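Local coordinates for hypothetical protein Rv2827c (Mycobacterium tuberculosis, PDB 1ZEL) that is of unknown function but probably binds DNA through a winged-helix domain and carries an AbiEi antitoxin-like C-terminal domain, at residues A[19-22]-A[23-27]; A[13-16]-A[17-20]. All blocks are in the same frame, centred on the assembly; numbering follows the deposited sequence.

Interaction 1. Residues A[19-22]-A[23-27]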
loop_
_atom_site.group_PDB
_atom_site.type_symbol
_atom_site.label_atom_id
_atom_site.label_comp_id
_atom_site.label_asym_id
_atom_site.label_seq_id
_atom_site.Cartn_x
_atom_site.Cartn_y
_atom_site.Cartn_z
ATOM N N SER A 19 -0.533 36.104 7.464
ATOM C CA SER A 19 0.933 36.103 7.358
ATOM C C SER A 19 1.599 35.173 8.392
ATOM O O SER A 19 2.417 34.316 8.047
ATOM C CB SER A 19 1.448 37.526 7.533
ATOM O OG SER A 19 2.828 37.592 7.252
ATOM N N ARG A 20 1.245 35.332 9.672
ATOM C CA ARG A 20 1.833 34.494 10.707
ATOM C C ARG A 20 1.395 33.046 10.593
ATOM O O ARG A 20 2.173 32.147 10.900
ATOM C CB ARG A 20 1.539 35.032 12.115
ATOM C CG ARG A 20 2.237 36.322 12.387
ATOM C CD ARG A 20 2.252 36.665 13.868
ATOM N NE ARG A 20 3.335 37.605 14.119
ATOM C CZ ARG A 20 3.286 38.884 13.777
ATOM N NH1 ARG A 20 2.197 39.368 13.186
ATOM N NH2 ARG A 20 4.322 39.675 14.015
ATOM N N VAL A 21 0.164 32.813 10.135
ATOM C CA VAL A 21 -0.334 31.449 9.985
ATOM C C VAL A 21 0.469 30.727 8.905
ATOM O O VAL A 21 0.972 29.605 9.118
ATOM C CB VAL A 21 -1.819 31.422 9.621
ATOM C CG1 VAL A 21 -2.306 29.995 9.517
ATOM C CG2 VAL A 21 -2.623 32.161 10.667
ATOM N N VAL A 22 0.631 31.385 7.762
ATOM C CA VAL A 22 1.399 30.789 6.675
ATOM C C VAL A 22 2.864 30.649 7.074
ATOM O O VAL A 22 3.476 29.608 6.805
ATOM C CB VAL A 22 1.215 31.597 5.368
ATOM C CG1 VAL A 22 2.141 31.082 4.266
ATOM C CG2 VAL A 22 -0.269 31.533 4.926
ATOM N N SER A 23 3.434 31.677 7.715
ATOM C CA SER A 23 4.853 31.636 8.116
ATOM C C SER A 23 5.116 30.517 9.113
ATOM O O SER A 23 6.157 29.851 9.071
ATOM C CB SER A 23 5.317 32.984 8.683
ATOM O OG SER A 23 5.572 33.894 7.617
ATOM N N GLY A 24 4.159 30.289 10.001
ATOM C CA GLY A 24 4.290 29.221 10.992
ATOM C C GLY A 24 4.251 27.831 10.374
ATOM O O GLY A 24 4.992 26.930 10.799
ATOM N N LEU A 25 3.327 27.634 9.436
ATOM C CA LEU A 25 3.244 26.394 8.654
ATOM C C LEU A 25 4.492 26.227 7.783
ATOM O O LEU A 25 5.020 25.126 7.657
ATOM C CB LEU A 25 1.972 26.398 7.794
ATOM C CG LEU A 25 0.674 26.138 8.579
ATOM C CD1 LEU A 25 -0.580 26.480 7.722
ATOM C CD2 LEU A 25 0.610 24.729 9.075
ATOM N N ALA A 26 4.978 27.329 7.200
ATOM C CA ALA A 26 6.222 27.287 6.406
ATOM C C ALA A 26 7.446 26.878 7.269
ATOM O O ALA A 26 8.333 26.143 6.799
ATOM C CB ALA A 26 6.459 28.630 5.773
ATOM N N ARG A 27 7.494 27.337 8.522
ATOM C CA ARG A 27 8.584 26.959 9.432
ATOM C C ARG A 27 8.464 25.490 9.873
ATOM O O ARG A 27 9.466 24.752 9.942
ATOM C CB ARG A 27 8.629 27.873 10.682
ATOM C CG ARG A 27 9.394 29.190 10.518
ATOM C CD ARG A 27 9.604 29.902 11.864
ATOM N NE ARG A 27 8.377 29.912 12.669
ATOM C CZ ARG A 27 7.456 30.862 12.632
ATOM N NH1 ARG A 27 7.622 31.926 11.838
ATOM N NH2 ARG A 27 6.367 30.745 13.400
HETATM O O HOH W 1 4.111 32.639 12.751
#

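Interaction 2. Residues A[13-16]-A[17-20]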
loop_
_atom_site.group_PDB
_atom_site.type_symbol
_atom_site.label_atom_id
_atom_site.label_comp_id
_atom_site.label_asym_id
_atom_site.label_seq_id
_atom_site.Cartn_x
_atom_site.Cartn_y
_atom_site.Cartn_z
ATOM N N ARG A 13 -0.398 34.747 -3.217
ATOM C CA ARG A 13 -0.481 35.922 -2.371
ATOM C C ARG A 13 -0.665 35.456 -0.944
ATOM O O ARG A 13 -1.232 34.392 -0.696
ATOM C CB ARG A 13 -1.677 36.774 -2.782
ATOM C CG ARG A 13 -1.486 37.474 -4.143
ATOM N N ILE A 14 -0.211 36.271 -0.004
ATOM C CA ILE A 14 -0.427 35.984 1.398
ATOM C C ILE A 14 -1.112 37.201 1.997
ATOM O O ILE A 14 -0.467 38.239 2.222
ATOM C CB ILE A 14 0.901 35.735 2.113
ATOM C CG1 ILE A 14 1.607 34.539 1.473
ATOM C CG2 ILE A 14 0.667 35.524 3.639
ATOM C CD1 ILE A 14 3.037 34.299 1.952
ATOM N N PRO A 15 -2.431 37.104 2.231
ATOM C CA PRO A 15 -3.069 38.260 2.868
ATOM C C PRO A 15 -2.459 38.479 4.241
ATOM O O PRO A 15 -2.082 37.514 4.914
ATOM C CB PRO A 15 -4.525 37.831 3.025
ATOM C CG PRO A 15 -4.693 36.636 2.172
ATOM C CD PRO A 15 -3.367 36.001 1.984
ATOM N N THR A 16 -2.390 39.738 4.669
ATOM C CA THR A 16 -1.738 40.087 5.922
ATOM C C THR A 16 -2.308 39.350 7.130
ATOM O O THR A 16 -1.549 38.930 7.996
ATOM C CB THR A 16 -1.719 41.614 6.117
ATOM O OG1 THR A 16 -1.182 42.217 4.928
ATOM C CG2 THR A 16 -0.856 42.001 7.281
ATOM N N TRP A 17 -3.631 39.163 7.172
ATOM C CA TRP A 17 -4.276 38.431 8.271
ATOM C C TRP A 17 -3.677 37.046 8.442
ATOM O O TRP A 17 -3.571 36.542 9.556
ATOM C CB TRP A 17 -5.809 38.372 8.094
ATOM C CG TRP A 17 -6.297 37.456 6.978
ATOM C CD1 TRP A 17 -6.664 37.820 5.696
ATOM C CD2 TRP A 17 -6.483 36.044 7.064
ATOM N NE1 TRP A 17 -7.050 36.707 4.985
ATOM C CE2 TRP A 17 -6.932 35.601 5.794
ATOM C CE3 TRP A 17 -6.307 35.103 8.090
ATOM C CZ2 TRP A 17 -7.219 34.262 5.528
ATOM C CZ3 TRP A 17 -6.573 33.760 7.815
ATOM C CH2 TRP A 17 -7.039 33.359 6.539
ATOM N N ALA A 18 -3.265 36.442 7.325
ATOM C CA ALA A 18 -2.749 35.065 7.298
ATOM C C ALA A 18 -1.216 34.973 7.366
ATOM O O ALA A 18 -0.654 33.884 7.291
ATOM C CB ALA A 18 -3.259 34.350 6.037
ATOM N N SER A 19 -0.533 36.104 7.464
ATOM C CA SER A 19 0.933 36.103 7.358
ATOM C C SER A 19 1.599 35.173 8.392
ATOM O O SER A 19 2.417 34.316 8.047
ATOM C CB SER A 19 1.448 37.526 7.533
ATOM O OG SER A 19 2.828 37.592 7.252
ATOM N N ARG A 20 1.245 35.332 9.672
ATOM C CA ARG A 20 1.833 34.494 10.707
ATOM C C ARG A 20 1.395 33.046 10.593
ATOM O O ARG A 20 2.173 32.147 10.900
ATOM C CB ARG A 20 1.539 35.032 12.115
ATOM C CG ARG A 20 2.237 36.322 12.387
ATOM C CD ARG A 20 2.252 36.665 13.868
ATOM N NE ARG A 20 3.335 37.605 14.119
ATOM C CZ ARG A 20 3.286 38.884 13.777
ATOM N NH1 ARG A 20 2.197 39.368 13.186
ATOM N NH2 ARG A 20 4.322 39.675 14.015
#

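Interaction 1. Residues A[19-22]-A[23-27]
Val21 and Leu25, one helical turn apart, line the same face of helix 19-28, with Val21 CG1 and Leu25 CD1 4.3 Å from each other. The first torsion of Leu25 (chi1 -75°) sets CG anti to its own carbonyl carbon and lays it back along the helix, where CG rests 3.5 Å from Val21 O. That oxygen also accepts the N-H of Leu25 in a nearly straight bond of 167°. Leu25 thus meets Val21 O twice, with its N-H and with its side-chain carbons. The same i to i+4 bonding joins Ser23 N to Ser19 O at 2.8 Å, Gly24 N to Arg20 O and Ala26 N to Val22 O; the CB of Ala26 approaches Val22 O to 3.3 Å.

Another side of the helix carries Arg20, Ser23 and Arg27. The Arg27 guanidinium folds back over the backbone, with Ser23 O and Gly24 CA on one face, both toward its rim; Gly24 CA lies 3.5 Å from the guanidinium plane. A water lies in that plane, accepts from Arg27 NH2 at 3.0 Å and donates to Arg20 O at 2.7 Å. Arg20 O thus has two partners, the water and Gly24 N, and the water links residues seven apart, about two turns along the helix.

Val21 and Leu25 both press on Leu38 of helix 35-44, Val21 also on Leu42 and Leu25 on Arg41. The pattern is that of an amphipathic alpha-helix, apolar toward a neighbouring helix and charged on another side, here the first helix of the N-terminal part, consistent with the winged-helix fold of this protein.

Interaction 2. Residues A[13-16]-A[17-20]
A chi1 of 72° places Trp17 CG between its own backbone N and carbonyl carbon, and the indole turns back beside Pro15, the two side chains pointing the same way. Residues 15-18 and 16-19 form two overlapping beta turns of the type I/III class, which lead from the loop into helix 19-28, the first helix of the probable winged-helix region. Pro15 CB lies 3.4 Å from Trp17 CD1, and the proline ring meets the pyrrole part of the indole obliquely. Ala18 CB sits over one face of the indole, 3.6 Å above its plane and toward the rim.

Two backbone bonds close the turns from i to i+3. Ala18 N donates to Pro15 O at 2.9 Å, a bent bond of 139°; Ser19 N reaches Thr16 O at 3.0 Å and is much straighter, at 166°. Both donors stand well above the plane of the carbonyl they use and not on a lone pair. Beside them, Ser19 CB lies 3.3 Å from Thr16 O.

The indole lies against helix 51-61: Trp17 NE1 is hydrogen-bonded to Glu57 OE2, and Ala54 and Leu58 touch the ring, with which Arg49 makes a cation-pi contact. Pro15 touches Glu57 and Ile61, so that proline and tryptophan both pack on that helix. Ile14, whose side chain touches Trp63, adds an apolar contact on the way into the turn: its CG2, anti to the backbone N, comes to 3.8 Å from Ser19 CA.

In the fold
The two interactions are consecutive along the chain: interaction 2 (13-20) runs from the loop through the turn into the first residues of helix 19-28, and interaction 1 follows along that helix to residue 27. They share Ser19 and Arg20, their centres are 9 Å apart, and Val22 CG1 touches Ile14 CD1 at 4.1 Å. The centre of interaction 1 lies about 32 Å and that of interaction 2 about 37 Å from the centre of the chain, at the outer tip of the N-terminal domain of this elongated chain. The lead-in turn meets helix 51-61 and the helix meets helix 35-44, as expected for the three helices of a winged-helix domain, which probably binds DNA.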